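Local atomic coordinates of esterase (Staphylococcus aureus subsp. aureus USA300_TCH1516, PDB entry 3D7R), a protein that probably hydrolyses ester bonds, as a putative esterase of the alpha/beta hydrolase fold. Residues A[195-200]-A[316-321]; A[257-262]-A[285-290]. One frame throughout, in Å; residues are numbered along the deposited sequence.

Contact 1: residues A[195-200]-A[316-321]; sequences KLYLIS and KSIDED
Lys195 and Tyr197, on an inner strand (195-199) of the alpha/beta hydrolase sheet, reach the C-terminal end of helix 305-318, packed on one face of that sheet, and the turn after it. Charged hydrogen bonding comes from Lys195, its chain straight to CE and bent only at the last torsion (chi4 82°), which turns the ammonium in between two backbone carbonyls. Lys195 NZ lies 2.8 Å from Ile318 O, standing above that carbonyl plane, and 2.7 Å from Glu320 O, in the carbonyl plane, with a C=O...N angle of 147°. Neutral polar contact falls to Tyr197, whose OH donates to Ser317 OG at 2.7 Å, with OG at the ring edge, near its plane. Ser317 OG also bonds to carbonyl oxygens one turn back in the helix, among them that of Gln313. Apolar packing is slight: Ile318 crosses the tyrosine at about a right angle, its CG1 4.0 Å from Tyr197 CE2. A backbone bond from Glu320 N to Ser317 O braces the turn, and Tyr260 holds the Glu320 carboxylate. Carbonyls gathered at a helix C-terminus carry partial negative charge, so the buried lysine probably offsets part of it and helps hold the chain where it leaves the helix.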
ATOM      1  N   LYS A 195      12.644   2.330  -7.878  1.00  7.03           N
ATOM      2  CA  LYS A 195      11.498   3.243  -7.899  1.00  6.61           C
ATOM      3  C   LYS A 195      10.565   2.920  -6.750  1.00  6.40           C
ATOM      4  O   LYS A 195      10.585   1.800  -6.236  1.00  6.58           O
ATOM      5  CB  LYS A 195      10.720   3.138  -9.231  1.00  6.39           C
ATOM      6  CG  LYS A 195      11.483   3.606 -10.483  1.00  5.73           C
ATOM      7  CD  LYS A 195      10.639   3.375 -11.776  1.00  6.68           C
ATOM      8  CE  LYS A 195      11.390   3.910 -13.016  1.00  6.59           C
ATOM      9  NZ  LYS A 195      12.390   2.892 -13.487  1.00  8.24           N
ATOM     10  N   LEU A 196       9.736   3.897  -6.368  1.00  6.58           N
ATOM     11  CA  LEU A 196       8.710   3.709  -5.321  1.00  7.04           C
ATOM     12  C   LEU A 196       7.328   4.120  -5.839  1.00  7.28           C
ATOM     13  O   LEU A 196       7.157   5.252  -6.321  1.00  7.38           O
ATOM     14  CB  LEU A 196       9.048   4.525  -4.057  1.00  6.78           C
ATOM     15  CG  LEU A 196       7.990   4.555  -2.927  1.00  6.94           C
ATOM     16  CD1 LEU A 196       7.698   3.122  -2.424  1.00  4.04           C
ATOM     17  CD2 LEU A 196       8.480   5.462  -1.784  1.00  5.65           C
ATOM     18  N   TYR A 197       6.359   3.201  -5.760  1.00  7.38           N
ATOM     19  CA  TYR A 197       4.996   3.456  -6.275  1.00  7.21           C
ATOM     20  C   TYR A 197       4.026   3.529  -5.110  1.00  7.62           C
ATOM     21  O   TYR A 197       4.032   2.650  -4.245  1.00  7.22           O
ATOM     22  CB  TYR A 197       4.561   2.366  -7.277  1.00  7.44           C
ATOM     23  CG  TYR A 197       5.118   2.592  -8.658  1.00  6.87           C
ATOM     24  CD1 TYR A 197       4.334   3.154  -9.675  1.00  5.84           C
ATOM     25  CD2 TYR A 197       6.448   2.259  -8.947  1.00  7.79           C
ATOM     26  CE1 TYR A 197       4.879   3.393 -10.954  1.00  6.74           C
ATOM     27  CE2 TYR A 197       6.997   2.478 -10.219  1.00  7.58           C
ATOM     28  CZ  TYR A 197       6.202   3.044 -11.209  1.00  9.02           C
ATOM     29  OH  TYR A 197       6.761   3.275 -12.440  1.00  9.19           O
ATOM     30  N   LEU A 198       3.212   4.585  -5.081  1.00  7.59           N
ATOM     31  CA  LEU A 198       2.246   4.786  -4.001  1.00  7.84           C
ATOM     32  C   LEU A 198       0.857   4.905  -4.590  1.00  8.02           C
ATOM     33  O   LEU A 198       0.607   5.790  -5.417  1.00  7.92           O
ATOM     34  CB  LEU A 198       2.586   6.057  -3.211  1.00  7.80           C
ATOM     35  CG  LEU A 198       3.997   6.196  -2.611  1.00  7.47           C
ATOM     36  CD1 LEU A 198       4.112   7.504  -1.795  1.00  7.70           C
ATOM     37  CD2 LEU A 198       4.348   4.997  -1.726  1.00  6.40           C
ATOM     38  N   ILE A 199      -0.049   4.016  -4.190  1.00  8.75           N
ATOM     39  CA  ILE A 199      -1.438   4.071  -4.665  1.00  9.35           C
ATOM     40  C   ILE A 199      -2.365   4.483  -3.508  1.00 10.16           C
ATOM     41  O   ILE A 199      -2.522   3.750  -2.524  1.00  9.45           O
ATOM     42  CB  ILE A 199      -1.913   2.715  -5.292  1.00 10.03           C
ATOM     43  CG1 ILE A 199      -1.005   2.288  -6.454  1.00 11.65           C
ATOM     44  CG2 ILE A 199      -3.402   2.794  -5.727  1.00  8.36           C
ATOM     45  CD1 ILE A 199      -1.068   0.782  -6.795  1.00 12.40           C
ATOM     46  N   SER A 200      -2.974   5.661  -3.619  1.00  9.91           N
ATOM     47  CA  SER A 200      -3.825   6.180  -2.546  1.00 10.23           C
ATOM     48  C   SER A 200      -3.183   6.014  -1.154  1.00 10.00           C
ATOM     49  O   SER A 200      -3.837   5.472  -0.237  1.00 10.43           O
ATOM     50  CB  SER A 200      -5.199   5.484  -2.561  1.00  9.60           C
ATOM     51  OG  SER A 200      -5.939   5.860  -3.696  1.00 13.67           O
ATOM     52  N   LYS A 316       4.042   1.900 -18.321  1.00 13.11           N
ATOM     53  CA  LYS A 316       4.820   2.856 -19.105  1.00 14.88           C
ATOM     54  C   LYS A 316       5.931   3.517 -18.279  1.00 14.76           C
ATOM     55  O   LYS A 316       7.033   3.734 -18.778  1.00 15.93           O
ATOM     56  CB  LYS A 316       3.901   3.917 -19.716  1.00 15.98           C
ATOM     57  CG  LYS A 316       4.566   4.806 -20.798  1.00 19.96           C
ATOM     58  CD  LYS A 316       5.197   6.060 -20.183  1.00 26.00           C
ATOM     59  CE  LYS A 316       6.218   6.724 -21.128  1.00 29.18           C
ATOM     60  NZ  LYS A 316       7.310   7.405 -20.344  1.00 30.64           N
ATOM     61  N   SER A 317       5.657   3.845 -17.024  1.00 13.79           N
ATOM     62  CA  SER A 317       6.661   4.560 -16.230  1.00 13.65           C
ATOM     63  C   SER A 317       7.709   3.645 -15.568  1.00 13.80           C
ATOM     64  O   SER A 317       8.838   4.073 -15.332  1.00 14.74           O
ATOM     65  CB  SER A 317       5.991   5.419 -15.169  1.00 12.71           C
ATOM     66  OG  SER A 317       5.261   4.595 -14.290  1.00 11.86           O
ATOM     67  N   ILE A 318       7.344   2.402 -15.268  1.00 14.06           N
ATOM     68  CA  ILE A 318       8.216   1.539 -14.463  1.00 14.43           C
ATOM     69  C   ILE A 318       9.572   1.254 -15.121  1.00 15.89           C
ATOM     70  O   ILE A 318      10.565   1.028 -14.430  1.00 15.50           O
ATOM     71  CB  ILE A 318       7.507   0.236 -14.003  1.00 14.03           C
ATOM     72  CG1 ILE A 318       8.242  -0.363 -12.786  1.00 12.25           C
ATOM     73  CG2 ILE A 318       7.342  -0.761 -15.185  1.00 12.38           C
ATOM     74  CD1 ILE A 318       7.427  -1.413 -12.021  1.00  9.76           C
ATOM     75  N   ASP A 319       9.634   1.284 -16.442  1.00 17.79           N
ATOM     76  CA  ASP A 319      10.944   1.089 -17.075  1.00 20.80           C
ATOM     77  C   ASP A 319      11.711   2.366 -17.494  1.00 21.55           C
ATOM     78  O   ASP A 319      12.768   2.256 -18.122  1.00 21.83           O
ATOM     79  CB  ASP A 319      10.904   0.024 -18.184  1.00 21.38           C
ATOM     80  CG  ASP A 319      10.759  -1.404 -17.631  1.00 24.15           C
ATOM     81  OD1 ASP A 319      11.474  -1.805 -16.660  1.00 24.27           O
ATOM     82  OD2 ASP A 319       9.912  -2.136 -18.189  1.00 28.69           O
ATOM     83  N   GLU A 320      11.208   3.550 -17.119  1.00 22.36           N
ATOM     84  CA  GLU A 320      11.953   4.820 -17.282  1.00 23.77           C
ATOM     85  C   GLU A 320      13.351   4.714 -16.671  1.00 24.24           C
ATOM     86  O   GLU A 320      13.514   4.174 -15.577  1.00 23.47           O
ATOM     87  CB  GLU A 320      11.256   5.993 -16.556  1.00 24.24           C
ATOM     88  CG  GLU A 320       9.894   6.471 -17.064  1.00 26.07           C
ATOM     89  CD  GLU A 320       9.256   7.561 -16.160  1.00 27.61           C
ATOM     90  OE1 GLU A 320       8.115   7.989 -16.464  1.00 28.63           O
ATOM     91  OE2 GLU A 320       9.881   8.003 -15.159  1.00 26.92           O
ATOM     92  N   ASP A 321      14.353   5.266 -17.354  1.00 25.43           N
ATOM     93  CA  ASP A 321      15.720   5.325 -16.824  1.00 26.85           C
ATOM     94  C   ASP A 321      15.776   6.245 -15.615  1.00 27.44           C
ATOM     95  O   ASP A 321      15.331   7.389 -15.685  1.00 27.52           O
ATOM     96  CB  ASP A 321      16.706   5.836 -17.886  1.00 27.42           C
ATOM     97  CG  ASP A 321      16.805   4.911 -19.098  1.00 29.28           C
ATOM     98  OD1 ASP A 321      16.911   5.429 -20.236  1.00 32.19           O
ATOM     99  OD2 ASP A 321      16.787   3.672 -18.923  1.00 30.95           O
TER

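Contact 2: residues A[257-262]-A[285-290]; sequences PPVYMF and QYIEFY
Met261, a selenomethionine, has CG anti to the backbone N (chi1 -180°) and a bend at chi3 (65°) that lay its methyl on Phe289, while Phe262 and Tyr290, CG anti to the carbonyl carbon in both, project side by side from the other face of the sheet. Met261 CE sits over the centre of the Phe289 ring, 3.6 Å from Phe289 CG, a CH-pi contact within a Met-aromatic pair. The rings of Phe262 and Tyr290 are almost parallel but slid apart; Phe262 CZ comes 3.5 Å from Tyr290 CD2. The Glu288 carboxylate stands nearly perpendicular to the Tyr260 ring, its OE1 at the ring edge, 3.3 Å from Tyr260 CD1. Tyr290 OH donates to Glu288 OE1 at 2.6 Å, meeting it from above the carboxylate plane; Tyr286 OH lies so close to Glu288 OE2 that the details of that bond are doubtful. Beside Met261, Val259 CG1 meets Ile287 CD1 at 3.8 Å. Between the backbones, four bonds make a parallel ladder, from Val259 N to Tyr286 O through to Tyr290 N to Met261 O (2.8 Å). A water bridges Gln285 NE2 and Pro257 O in the loops just ahead of the two strands. Strands 259-264 and 287-292 belong to a beta-alpha-beta unit whose helix 270-282 covers the Val259 and Ile287 side through Met280; helix 305-318 packs against Phe262 and Tyr290, and strand 195-199 flanks 259-264.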
ATOM      1  N   PRO A 257      14.328   7.504  -3.821  1.00 10.40           N
ATOM      2  CA  PRO A 257      14.320   7.176  -5.251  1.00 10.45           C
ATOM      3  C   PRO A 257      13.104   7.854  -5.902  1.00  9.92           C
ATOM      4  O   PRO A 257      12.240   8.380  -5.172  1.00 10.06           O
ATOM      5  CB  PRO A 257      14.145   5.645  -5.249  1.00 10.38           C
ATOM      6  CG  PRO A 257      13.358   5.375  -4.020  1.00 10.99           C
ATOM      7  CD  PRO A 257      13.908   6.360  -2.991  1.00 10.45           C
ATOM      8  N   PRO A 258      13.034   7.871  -7.255  1.00  9.39           N
ATOM      9  CA  PRO A 258      11.869   8.445  -7.933  1.00  8.87           C
ATOM     10  C   PRO A 258      10.556   7.858  -7.402  1.00  8.13           C
ATOM     11  O   PRO A 258      10.455   6.643  -7.238  1.00  8.06           O
ATOM     12  CB  PRO A 258      12.072   8.029  -9.399  1.00  8.53           C
ATOM     13  CG  PRO A 258      13.564   7.934  -9.542  1.00 10.51           C
ATOM     14  CD  PRO A 258      14.051   7.388  -8.217  1.00  8.97           C
ATOM     15  N   VAL A 259       9.581   8.726  -7.145  1.00  7.26           N
ATOM     16  CA  VAL A 259       8.263   8.317  -6.591  1.00  7.44           C
ATOM     17  C   VAL A 259       7.160   8.561  -7.626  1.00  7.89           C
ATOM     18  O   VAL A 259       7.177   9.587  -8.339  1.00  7.96           O
ATOM     19  CB  VAL A 259       7.951   9.030  -5.220  1.00  7.29           C
ATOM     20  CG1 VAL A 259       6.547   8.634  -4.665  1.00  7.15           C
ATOM     21  CG2 VAL A 259       9.013   8.699  -4.156  1.00  6.05           C
ATOM     22  N   TYR A 260       6.241   7.596  -7.742  1.00  7.64           N
ATOM     23  CA  TYR A 260       5.134   7.653  -8.697  1.00  7.95           C
ATOM     24  C   TYR A 260       3.919   7.420  -7.871  1.00  8.16           C
ATOM     25  O   TYR A 260       3.824   6.395  -7.210  1.00  8.76           O
ATOM     26  CB  TYR A 260       5.268   6.544  -9.753  1.00  7.91           C
ATOM     27  CG  TYR A 260       6.576   6.652 -10.498  1.00  8.78           C
ATOM     28  CD1 TYR A 260       6.616   7.228 -11.764  1.00  9.68           C
ATOM     29  CD2 TYR A 260       7.784   6.240  -9.911  1.00  8.91           C
ATOM     30  CE1 TYR A 260       7.826   7.380 -12.450  1.00 10.34           C
ATOM     31  CE2 TYR A 260       9.006   6.378 -10.605  1.00  9.19           C
ATOM     32  CZ  TYR A 260       9.002   6.952 -11.869  1.00  9.31           C
ATOM     33  OH  TYR A 260      10.177   7.111 -12.582  1.00 10.68           O
HETATM   34  N   MSE A 261       3.010   8.381  -7.851  1.00  8.22           N
HETATM   35  CA  MSE A 261       1.863   8.305  -6.940  1.00  8.52           C
HETATM   36  C   MSE A 261       0.569   8.389  -7.721  1.00  8.65           C
HETATM   37  O   MSE A 261       0.470   9.164  -8.701  1.00  9.49           O
HETATM   38  CB  MSE A 261       1.937   9.436  -5.895  1.00  8.25           C
HETATM   39  CG  MSE A 261       0.787   9.446  -4.882  1.00  8.91           C
HETATM   40 SE   MSE A 261       1.225  10.629  -3.412  0.75 16.35          SE
HETATM   41  CE  MSE A 261       1.270  12.351  -4.346  1.00  8.62           C
ATOM     42  N   PHE A 262      -0.409   7.602  -7.287  1.00  7.84           N
ATOM     43  CA  PHE A 262      -1.731   7.542  -7.905  1.00  8.65           C
ATOM     44  C   PHE A 262      -2.767   7.793  -6.825  1.00  9.24           C
ATOM     45  O   PHE A 262      -2.668   7.253  -5.723  1.00  9.59           O
ATOM     46  CB  PHE A 262      -1.984   6.156  -8.543  1.00  8.19           C
ATOM     47  CG  PHE A 262      -1.072   5.859  -9.679  1.00  7.98           C
ATOM     48  CD1 PHE A 262      -1.498   6.067 -10.986  1.00  8.96           C
ATOM     49  CD2 PHE A 262       0.247   5.430  -9.447  1.00  9.18           C
ATOM     50  CE1 PHE A 262      -0.638   5.835 -12.064  1.00  9.53           C
ATOM     51  CE2 PHE A 262       1.113   5.184 -10.507  1.00  9.04           C
ATOM     52  CZ  PHE A 262       0.672   5.399 -11.824  1.00 12.34           C
ATOM     53  N   GLN A 285      13.010  16.439  -5.384  1.00 13.25           N
ATOM     54  CA  GLN A 285      12.909  14.999  -5.483  1.00 12.66           C
ATOM     55  C   GLN A 285      11.888  14.689  -6.576  1.00 12.63           C
ATOM     56  O   GLN A 285      10.769  15.225  -6.576  1.00 12.36           O
ATOM     57  CB  GLN A 285      12.453  14.384  -4.147  1.00 13.01           C
ATOM     58  CG  GLN A 285      13.512  14.340  -3.022  1.00 11.19           C
ATOM     59  CD  GLN A 285      14.712  13.432  -3.318  1.00 11.40           C
ATOM     60  OE1 GLN A 285      15.838  13.795  -3.017  1.00 10.02           O
ATOM     61  NE2 GLN A 285      14.471  12.253  -3.889  1.00  9.26           N
ATOM     62  N   TYR A 286      12.291  13.843  -7.514  1.00 12.18           N
ATOM     63  CA  TYR A 286      11.416  13.391  -8.594  1.00 12.09           C
ATOM     64  C   TYR A 286      10.096  12.792  -8.090  1.00 11.77           C
ATOM     65  O   TYR A 286      10.092  11.819  -7.337  1.00 10.95           O
ATOM     66  CB  TYR A 286      12.134  12.354  -9.464  1.00 12.46           C
ATOM     67  CG  TYR A 286      11.423  12.119 -10.775  1.00 13.28           C
ATOM     68  CD1 TYR A 286      11.768  12.855 -11.904  1.00 16.43           C
ATOM     69  CD2 TYR A 286      10.388  11.183 -10.880  1.00 14.13           C
ATOM     70  CE1 TYR A 286      11.114  12.660 -13.122  1.00 17.04           C
ATOM     71  CE2 TYR A 286       9.725  10.983 -12.092  1.00 14.91           C
ATOM     72  CZ  TYR A 286      10.099  11.733 -13.200  1.00 16.81           C
ATOM     73  OH  TYR A 286       9.466  11.561 -14.405  1.00 17.33           O
ATOM     74  N   ILE A 287       8.979  13.371  -8.520  1.00 11.51           N
ATOM     75  CA  ILE A 287       7.662  12.805  -8.212  1.00 12.04           C
ATOM     76  C   ILE A 287       6.724  12.958  -9.418  1.00 12.54           C
ATOM     77  O   ILE A 287       6.659  14.036 -10.025  1.00 12.09           O
ATOM     78  CB  ILE A 287       7.061  13.403  -6.904  1.00 11.97           C
ATOM     79  CG1 ILE A 287       5.617  12.892  -6.690  1.00 12.96           C
ATOM     80  CG2 ILE A 287       7.122  14.949  -6.946  1.00 11.19           C
ATOM     81  CD1 ILE A 287       5.392  12.180  -5.361  1.00 11.45           C
ATOM     82  N   GLU A 288       6.044  11.872  -9.802  1.00 12.04           N
ATOM     83  CA  GLU A 288       4.941  11.970 -10.759  1.00 12.43           C
ATOM     84  C   GLU A 288       3.676  11.699  -9.975  1.00 12.37           C
ATOM     85  O   GLU A 288       3.579  10.671  -9.309  1.00 12.26           O
ATOM     86  CB  GLU A 288       5.078  10.939 -11.899  1.00 13.68           C
ATOM     87  CG  GLU A 288       6.009  11.353 -13.029  1.00 15.05           C
ATOM     88  CD  GLU A 288       6.338  10.215 -13.982  1.00 18.91           C
ATOM     89  OE1 GLU A 288       5.524   9.271 -14.145  1.00 18.58           O
ATOM     90  OE2 GLU A 288       7.432  10.269 -14.573  1.00 20.76           O
ATOM     91  N   PHE A 289       2.722  12.624 -10.009  1.00 11.16           N
ATOM     92  CA  PHE A 289       1.450  12.388  -9.357  1.00 10.91           C
ATOM     93  C   PHE A 289       0.374  12.280 -10.444  1.00 10.94           C
ATOM     94  O   PHE A 289       0.128  13.221 -11.203  1.00 10.01           O
ATOM     95  CB  PHE A 289       1.171  13.497  -8.325  1.00 11.45           C
ATOM     96  CG  PHE A 289      -0.110  13.330  -7.540  1.00 11.12           C
ATOM     97  CD1 PHE A 289      -0.747  12.089  -7.422  1.00 12.42           C
ATOM     98  CD2 PHE A 289      -0.660  14.424  -6.883  1.00 11.87           C
ATOM     99  CE1 PHE A 289      -1.928  11.947  -6.694  1.00 11.42           C
ATOM    100  CE2 PHE A 289      -1.849  14.301  -6.132  1.00 11.15           C
ATOM    101  CZ  PHE A 289      -2.484  13.061  -6.049  1.00 12.00           C
ATOM    102  N   TYR A 290      -0.213  11.098 -10.550  1.00 10.18           N
ATOM    103  CA  TYR A 290      -1.330  10.880 -11.447  1.00 10.78           C
ATOM    104  C   TYR A 290      -2.598  11.042 -10.609  1.00 10.53           C
ATOM    105  O   TYR A 290      -2.948  10.175  -9.825  1.00 10.13           O
ATOM    106  CB  TYR A 290      -1.238   9.488 -12.075  1.00 11.01           C
ATOM    107  CG  TYR A 290      -0.001   9.262 -12.932  1.00 11.92           C
ATOM    108  CD1 TYR A 290      -0.028   9.530 -14.308  1.00 15.14           C
ATOM    109  CD2 TYR A 290       1.193   8.797 -12.373  1.00 12.19           C
ATOM    110  CE1 TYR A 290       1.093   9.308 -15.115  1.00 15.11           C
ATOM    111  CE2 TYR A 290       2.332   8.574 -13.175  1.00 14.04           C
ATOM    112  CZ  TYR A 290       2.264   8.833 -14.542  1.00 15.16           C
ATOM    113  OH  TYR A 290       3.360   8.634 -15.350  1.00 15.81           O
TER
HETATM  114  O   HOH W   1      12.351  11.138  -5.566  1.00  9.35           O

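Both contacts lie at one side of the same sheet, where strand 195-199 neighbours 259-264 and 287-292 forms the edge within the chain. Contact 1 is buried and joins the sheet to helix 305-318 almost wholly through polar side-chain bonds; contact 2 is partly buried, pairs two strands by backbone bonds, and adds apolar and aromatic packing on both faces. Tyr260 couples them: its ring stacks on Tyr197, and its hydroxyl hydrogen-bonds to Glu320 OE2. Glu320 OE1 also lies close to Glu288 OE2, a closeness of two carboxylates that may raise the pKa of one of them. Helix 305-318, which follows strand 287-292 in the chain, thus returns across the sheet to reach strand 195-199.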